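Local structure of aldehyde dehydrogenase (5MYP) at residues 75-87 and 129-143. The protein probably oxidises aldehydes to carboxylic acids with NAD+ as the electron acceptor, as a member of the aldehyde dehydrogenase family. Numbering follows the deposited sequence.
Sequences MEILPLRNEVWHL and YPLLLILQPLLGALA
Glu-76 reaches across to the backbone of Leu-131 and Leu-132 and takes both N-H groups on one oxygen. The bond from Leu-132 N to Glu-76 OE1 is 2.8 Å, nearly straight (175°), and uses the anti lone pair. Leu-131 N meets the same OE1 at 2.9 Å, more bent at 137°. The chain of Glu-76 runs extended beyond CG, with CG at the edge of the Tyr-129 ring. Further along, Leu-80 is a knob among Leu-132, Leu-135, Gln-136 and Leu-139. Leu-139 returns the fit among Leu-80, Glu-83, Val-84 and Leu-87; its CD1 lies a tight 3.5 Å from Val-84 CG2. Gln-136 NE2 donates to Glu-83 OE1 (3.1 Å) from above the carboxylate plane. A water joins Glu-83 OE2 to Gln-136 O. Segments 75-87 and 132-143 run almost parallel, 5° between their axes. Helix 132-143 is the beta-alpha-beta crossover between parallel strands 110-124 and 147-151. In the second shell, Arg-67 forms a salt bridge with Glu-76 OE2, Gly-446 N donates to Glu-83 OE2, and Tyr-129 OH is hydrogen-bonded to Thr-258, next in sequence to predicted active-site Cys-259. Two buried carboxylates thus tie the segments together along a leucine-rich interface. The N-H groups and Arg-67 would probably stabilise Glu-76 as an anion.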
loop_
_atom_site.group_PDB
_atom_site.type_symbol
_atom_site.label_atom_id
_atom_site.label_comp_id
_atom_site.label_asym_id
_atom_site.label_seq_id
_atom_site.Cartn_x
_atom_site.Cartn_y
_atom_site.Cartn_z
ATOM N N MET A 75 -13.279 9.193 -23.498
ATOM C CA MET A 75 -13.193 8.776 -22.092
ATOM C C MET A 75 -12.601 7.381 -21.864
ATOM O O MET A 75 -12.039 7.132 -20.796
ATOM C CB MET A 75 -14.576 8.853 -21.429
ATOM C CG MET A 75 -15.203 10.245 -21.404
ATOM S SD MET A 75 -14.230 11.504 -20.554
ATOM C CE MET A 75 -14.192 10.854 -18.888
ATOM N N GLU A 76 -12.730 6.480 -22.841
ATOM C CA GLU A 76 -12.308 5.081 -22.667
ATOM C C GLU A 76 -11.305 4.587 -23.712
ATOM O O GLU A 76 -10.237 4.106 -23.342
ATOM C CB GLU A 76 -13.525 4.156 -22.611
ATOM C CG GLU A 76 -14.460 4.463 -21.449
ATOM C CD GLU A 76 -15.429 3.335 -21.135
ATOM O OE1 GLU A 76 -14.997 2.289 -20.606
ATOM O OE2 GLU A 76 -16.625 3.511 -21.426
ATOM N N ILE A 77 -11.630 4.728 -24.999
ATOM C CA ILE A 77 -10.827 4.120 -26.068
ATOM C C ILE A 77 -9.442 4.762 -26.164
ATOM O O ILE A 77 -8.433 4.060 -26.128
ATOM C CB ILE A 77 -11.526 4.193 -27.452
ATOM C CG1 ILE A 77 -12.907 3.504 -27.428
ATOM C CG2 ILE A 77 -10.643 3.588 -28.546
ATOM C CD1 ILE A 77 -12.889 2.021 -27.102
ATOM N N LEU A 78 -9.398 6.086 -26.278
ATOM C CA LEU A 78 -8.122 6.805 -26.403
ATOM C C LEU A 78 -7.210 6.681 -25.167
ATOM O O LEU A 78 -6.015 6.453 -25.328
ATOM C CB LEU A 78 -8.337 8.283 -26.786
ATOM C CG LEU A 78 -8.852 8.565 -28.203
ATOM C CD1 LEU A 78 -9.126 10.055 -28.366
ATOM C CD2 LEU A 78 -7.886 8.073 -29.273
ATOM N N PRO A 79 -7.762 6.829 -23.941
ATOM C CA PRO A 79 -6.941 6.567 -22.743
ATOM C C PRO A 79 -6.366 5.150 -22.659
ATOM O O PRO A 79 -5.225 4.987 -22.234
ATOM C CB PRO A 79 -7.917 6.821 -21.591
ATOM C CG PRO A 79 -8.838 7.849 -22.126
ATOM C CD PRO A 79 -9.022 7.504 -23.583
ATOM N N LEU A 80 -7.146 4.147 -23.063
ATOM C CA LEU A 80 -6.651 2.768 -23.123
ATOM C C LEU A 80 -5.521 2.598 -24.138
ATOM O O LEU A 80 -4.522 1.948 -23.841
ATOM C CB LEU A 80 -7.785 1.780 -23.421
ATOM C CG LEU A 80 -8.721 1.465 -22.250
ATOM C CD1 LEU A 80 -9.879 0.614 -22.733
ATOM C CD2 LEU A 80 -7.985 0.774 -21.108
ATOM N N ARG A 81 -5.683 3.179 -25.325
ATOM C CA ARG A 81 -4.637 3.144 -26.356
ATOM C C ARG A 81 -3.343 3.781 -25.855
ATOM O O ARG A 81 -2.264 3.200 -26.002
ATOM C CB ARG A 81 -5.105 3.849 -27.635
ATOM C CG ARG A 81 -4.185 3.646 -28.822
ATOM C CD ARG A 81 -4.630 4.471 -30.008
ATOM N NE ARG A 81 -4.256 5.877 -29.843
ATOM C CZ ARG A 81 -4.677 6.878 -30.618
ATOM N NH1 ARG A 81 -5.519 6.663 -31.632
ATOM N NH2 ARG A 81 -4.258 8.119 -30.370
ATOM N N ASN A 82 -3.462 4.959 -25.247
ATOM C CA ASN A 82 -2.308 5.663 -24.679
ATOM C C ASN A 82 -1.645 4.877 -23.548
ATOM O O ASN A 82 -0.422 4.888 -23.428
ATOM C CB ASN A 82 -2.708 7.057 -24.177
ATOM C CG ASN A 82 -3.150 7.986 -25.302
ATOM O OD1 ASN A 82 -2.814 7.784 -26.470
ATOM N ND2 ASN A 82 -3.920 9.008 -24.947
ATOM N N GLU A 83 -2.451 4.200 -22.731
ATOM C CA GLU A 83 -1.935 3.361 -21.639
ATOM C C GLU A 83 -1.091 2.201 -22.167
ATOM O O GLU A 83 -0.009 1.942 -21.644
ATOM C CB GLU A 83 -3.082 2.813 -20.780
ATOM C CG GLU A 83 -2.648 2.125 -19.488
ATOM C CD GLU A 83 -2.140 3.081 -18.423
ATOM O OE1 GLU A 83 -2.322 4.314 -18.548
ATOM O OE2 GLU A 83 -1.562 2.592 -17.430
ATOM N N VAL A 84 -1.578 1.511 -23.197
ATOM C CA VAL A 84 -0.823 0.399 -23.788
ATOM C C VAL A 84 0.495 0.900 -24.374
ATOM O O VAL A 84 1.549 0.307 -24.120
ATOM C CB VAL A 84 -1.590 -0.362 -24.895
ATOM C CG1 VAL A 84 -0.697 -1.459 -25.480
ATOM C CG2 VAL A 84 -2.868 -0.989 -24.364
ATOM N N TRP A 85 0.434 1.978 -25.154
ATOM C CA TRP A 85 1.644 2.555 -25.766
ATOM C C TRP A 85 2.660 2.965 -24.701
ATOM O O TRP A 85 3.849 2.668 -24.835
ATOM C CB TRP A 85 1.334 3.792 -26.619
ATOM C CG TRP A 85 0.524 3.608 -27.857
ATOM C CD1 TRP A 85 -0.002 2.449 -28.347
ATOM C CD2 TRP A 85 0.101 4.649 -28.755
ATOM N NE1 TRP A 85 -0.696 2.696 -29.514
ATOM C CE2 TRP A 85 -0.655 4.038 -29.781
ATOM C CE3 TRP A 85 0.294 6.042 -28.795
ATOM C CZ2 TRP A 85 -1.221 4.770 -30.836
ATOM C CZ3 TRP A 85 -0.266 6.769 -29.849
ATOM C CH2 TRP A 85 -1.016 6.128 -30.852
ATOM N N HIS A 86 2.181 3.628 -23.641
ATOM C CA HIS A 86 3.023 3.996 -22.503
ATOM C C HIS A 86 3.724 2.774 -21.908
ATOM O O HIS A 86 4.940 2.782 -21.736
ATOM C CB HIS A 86 2.185 4.697 -21.423
ATOM C CG HIS A 86 2.951 5.046 -20.185
ATOM N ND1 HIS A 86 3.298 6.340 -19.866
ATOM C CD2 HIS A 86 3.442 4.268 -19.189
ATOM C CE1 HIS A 86 3.973 6.345 -18.730
ATOM N NE2 HIS A 86 4.074 5.099 -18.299
ATOM N N LEU A 87 2.953 1.736 -21.596
ATOM C CA LEU A 87 3.493 0.548 -20.923
ATOM C C LEU A 87 4.494 -0.225 -21.788
ATOM O O LEU A 87 5.522 -0.668 -21.276
ATOM C CB LEU A 87 2.362 -0.372 -20.423
ATOM C CG LEU A 87 1.550 0.201 -19.246
ATOM C CD1 LEU A 87 0.325 -0.656 -18.974
ATOM C CD2 LEU A 87 2.395 0.344 -17.983
ATOM N N TYR A 129 -17.683 3.220 -16.455
ATOM C CA TYR A 129 -16.780 3.183 -17.612
ATOM C C TYR A 129 -16.268 1.747 -17.689
ATOM O O TYR A 129 -15.171 1.445 -17.222
ATOM C CB TYR A 129 -15.653 4.204 -17.471
ATOM C CG TYR A 129 -16.175 5.621 -17.442
ATOM C CD1 TYR A 129 -16.377 6.344 -18.621
ATOM C CD2 TYR A 129 -16.500 6.229 -16.236
ATOM C CE1 TYR A 129 -16.874 7.638 -18.589
ATOM C CE2 TYR A 129 -16.997 7.522 -16.193
ATOM C CZ TYR A 129 -17.183 8.227 -17.365
ATOM O OH TYR A 129 -17.679 9.513 -17.311
ATOM N N PRO A 130 -17.096 0.845 -18.251
ATOM C CA PRO A 130 -16.899 -0.590 -18.066
ATOM C C PRO A 130 -15.738 -1.213 -18.838
ATOM O O PRO A 130 -15.337 -2.325 -18.495
ATOM C CB PRO A 130 -18.238 -1.185 -18.513
ATOM C CG PRO A 130 -18.754 -0.218 -19.521
ATOM C CD PRO A 130 -18.276 1.134 -19.091
ATOM N N LEU A 131 -15.216 -0.530 -19.859
ATOM C CA LEU A 131 -14.032 -1.010 -20.572
ATOM C C LEU A 131 -12.760 -0.447 -19.939
ATOM O O LEU A 131 -11.839 -1.198 -19.622
ATOM C CB LEU A 131 -14.103 -0.641 -22.058
ATOM C CG LEU A 131 -13.073 -1.320 -22.968
ATOM C CD1 LEU A 131 -13.259 -2.832 -22.969
ATOM C CD2 LEU A 131 -13.147 -0.754 -24.381
ATOM N N LEU A 132 -12.718 0.871 -19.754
ATOM C CA LEU A 132 -11.565 1.546 -19.146
ATOM C C LEU A 132 -11.196 0.962 -17.785
ATOM O O LEU A 132 -10.039 0.623 -17.544
ATOM C CB LEU A 132 -11.845 3.042 -18.979
ATOM C CG LEU A 132 -10.719 3.909 -18.403
ATOM C CD1 LEU A 132 -9.591 4.037 -19.410
ATOM C CD2 LEU A 132 -11.248 5.277 -17.992
ATOM N N LEU A 133 -12.187 0.833 -16.910
ATOM C CA LEU A 133 -11.925 0.491 -15.511
ATOM C C LEU A 133 -11.792 -1.011 -15.238
ATOM O O LEU A 133 -11.619 -1.413 -14.084
ATOM C CB LEU A 133 -12.979 1.147 -14.607
ATOM C CG LEU A 133 -13.024 2.677 -14.724
ATOM C CD1 LEU A 133 -14.110 3.251 -13.827
ATOM C CD2 LEU A 133 -11.681 3.320 -14.406
ATOM N N ILE A 134 -11.869 -1.833 -16.288
ATOM C CA ILE A 134 -11.443 -3.236 -16.222
ATOM C C ILE A 134 -10.095 -3.435 -16.953
ATOM O O ILE A 134 -9.199 -4.094 -16.414
ATOM C CB ILE A 134 -12.567 -4.203 -16.710
ATOM C CG1 ILE A 134 -12.347 -5.624 -16.174
ATOM C CG2 ILE A 134 -12.708 -4.223 -18.224
ATOM C CD1 ILE A 134 -12.859 -5.836 -14.768
ATOM N N LEU A 135 -9.934 -2.850 -18.145
ATOM C CA LEU A 135 -8.701 -3.033 -18.928
ATOM C C LEU A 135 -7.505 -2.206 -18.459
ATOM O O LEU A 135 -6.373 -2.690 -18.531
ATOM C CB LEU A 135 -8.938 -2.785 -20.429
ATOM C CG LEU A 135 -9.806 -3.785 -21.204
ATOM C CD1 LEU A 135 -9.709 -3.487 -22.701
ATOM C CD2 LEU A 135 -9.394 -5.224 -20.929
ATOM N N GLN A 136 -7.725 -0.975 -17.995
ATOM C CA GLN A 136 -6.594 -0.125 -17.579
ATOM C C GLN A 136 -5.790 -0.748 -16.422
ATOM O O GLN A 136 -4.565 -0.815 -16.517
ATOM C CB GLN A 136 -7.022 1.323 -17.276
ATOM C CG GLN A 136 -5.847 2.265 -17.044
ATOM C CD GLN A 136 -6.213 3.735 -17.116
ATOM O OE1 GLN A 136 -7.335 4.130 -16.819
ATOM N NE2 GLN A 136 -5.232 4.564 -17.423
ATOM N N PRO A 137 -6.465 -1.238 -15.356
ATOM C CA PRO A 137 -5.734 -1.985 -14.317
ATOM C C PRO A 137 -5.070 -3.269 -14.831
ATOM O O PRO A 137 -3.933 -3.555 -14.468
ATOM C CB PRO A 137 -6.822 -2.337 -13.287
ATOM C CG PRO A 137 -7.926 -1.377 -13.539
ATOM C CD PRO A 137 -7.887 -1.074 -15.003
ATOM N N LEU A 138 -5.788 -4.026 -15.663
ATOM C CA LEU A 138 -5.261 -5.264 -16.244
ATOM C C LEU A 138 -3.953 -5.035 -17.009
ATOM O O LEU A 138 -2.990 -5.774 -16.816
ATOM C CB LEU A 138 -6.300 -5.915 -17.165
ATOM C CG LEU A 138 -5.885 -7.212 -17.868
ATOM C CD1 LEU A 138 -5.566 -8.302 -16.849
ATOM C CD2 LEU A 138 -6.969 -7.659 -18.834
ATOM N N LEU A 139 -3.926 -4.016 -17.868
ATOM C CA LEU A 139 -2.721 -3.689 -18.646
ATOM C C LEU A 139 -1.505 -3.507 -17.736
ATOM O O LEU A 139 -0.434 -4.055 -18.004
ATOM C CB LEU A 139 -2.937 -2.428 -19.485
ATOM C CG LEU A 139 -3.903 -2.553 -20.660
ATOM C CD1 LEU A 139 -4.290 -1.176 -21.175
ATOM C CD2 LEU A 139 -3.294 -3.401 -21.765
ATOM N N GLY A 140 -1.698 -2.756 -16.654
ATOM C CA GLY A 140 -0.666 -2.558 -15.645
ATOM C C GLY A 140 -0.201 -3.835 -14.963
ATOM O O GLY A 140 0.996 -4.043 -14.788
ATOM N N ALA A 141 -1.151 -4.684 -14.578
ATOM C CA ALA A 141 -0.831 -5.961 -13.923
ATOM C C ALA A 141 -0.003 -6.876 -14.834
ATOM O O ALA A 141 0.943 -7.510 -14.380
ATOM C CB ALA A 141 -2.105 -6.669 -13.473
ATOM N N LEU A 142 -0.358 -6.914 -16.119
ATOM C CA LEU A 142 0.352 -7.744 -17.091
ATOM C C LEU A 142 1.723 -7.165 -17.461
ATOM O O LEU A 142 2.671 -7.920 -17.700
ATOM C CB LEU A 142 -0.504 -7.949 -18.343
ATOM C CG LEU A 142 -1.832 -8.685 -18.108
ATOM C CD1 LEU A 142 -2.737 -8.598 -19.323
ATOM C CD2 LEU A 142 -1.600 -10.139 -17.707
ATOM N N ALA A 143 1.833 -5.835 -17.484
ATOM C CA ALA A 143 3.126 -5.160 -17.694
ATOM C C ALA A 143 4.154 -5.516 -16.611
ATOM O O ALA A 143 5.356 -5.609 -16.899
ATOM C CB ALA A 143 2.932 -3.649 -17.760
HETATM O O HOH W 1 -2.362 0.468 -16.075
#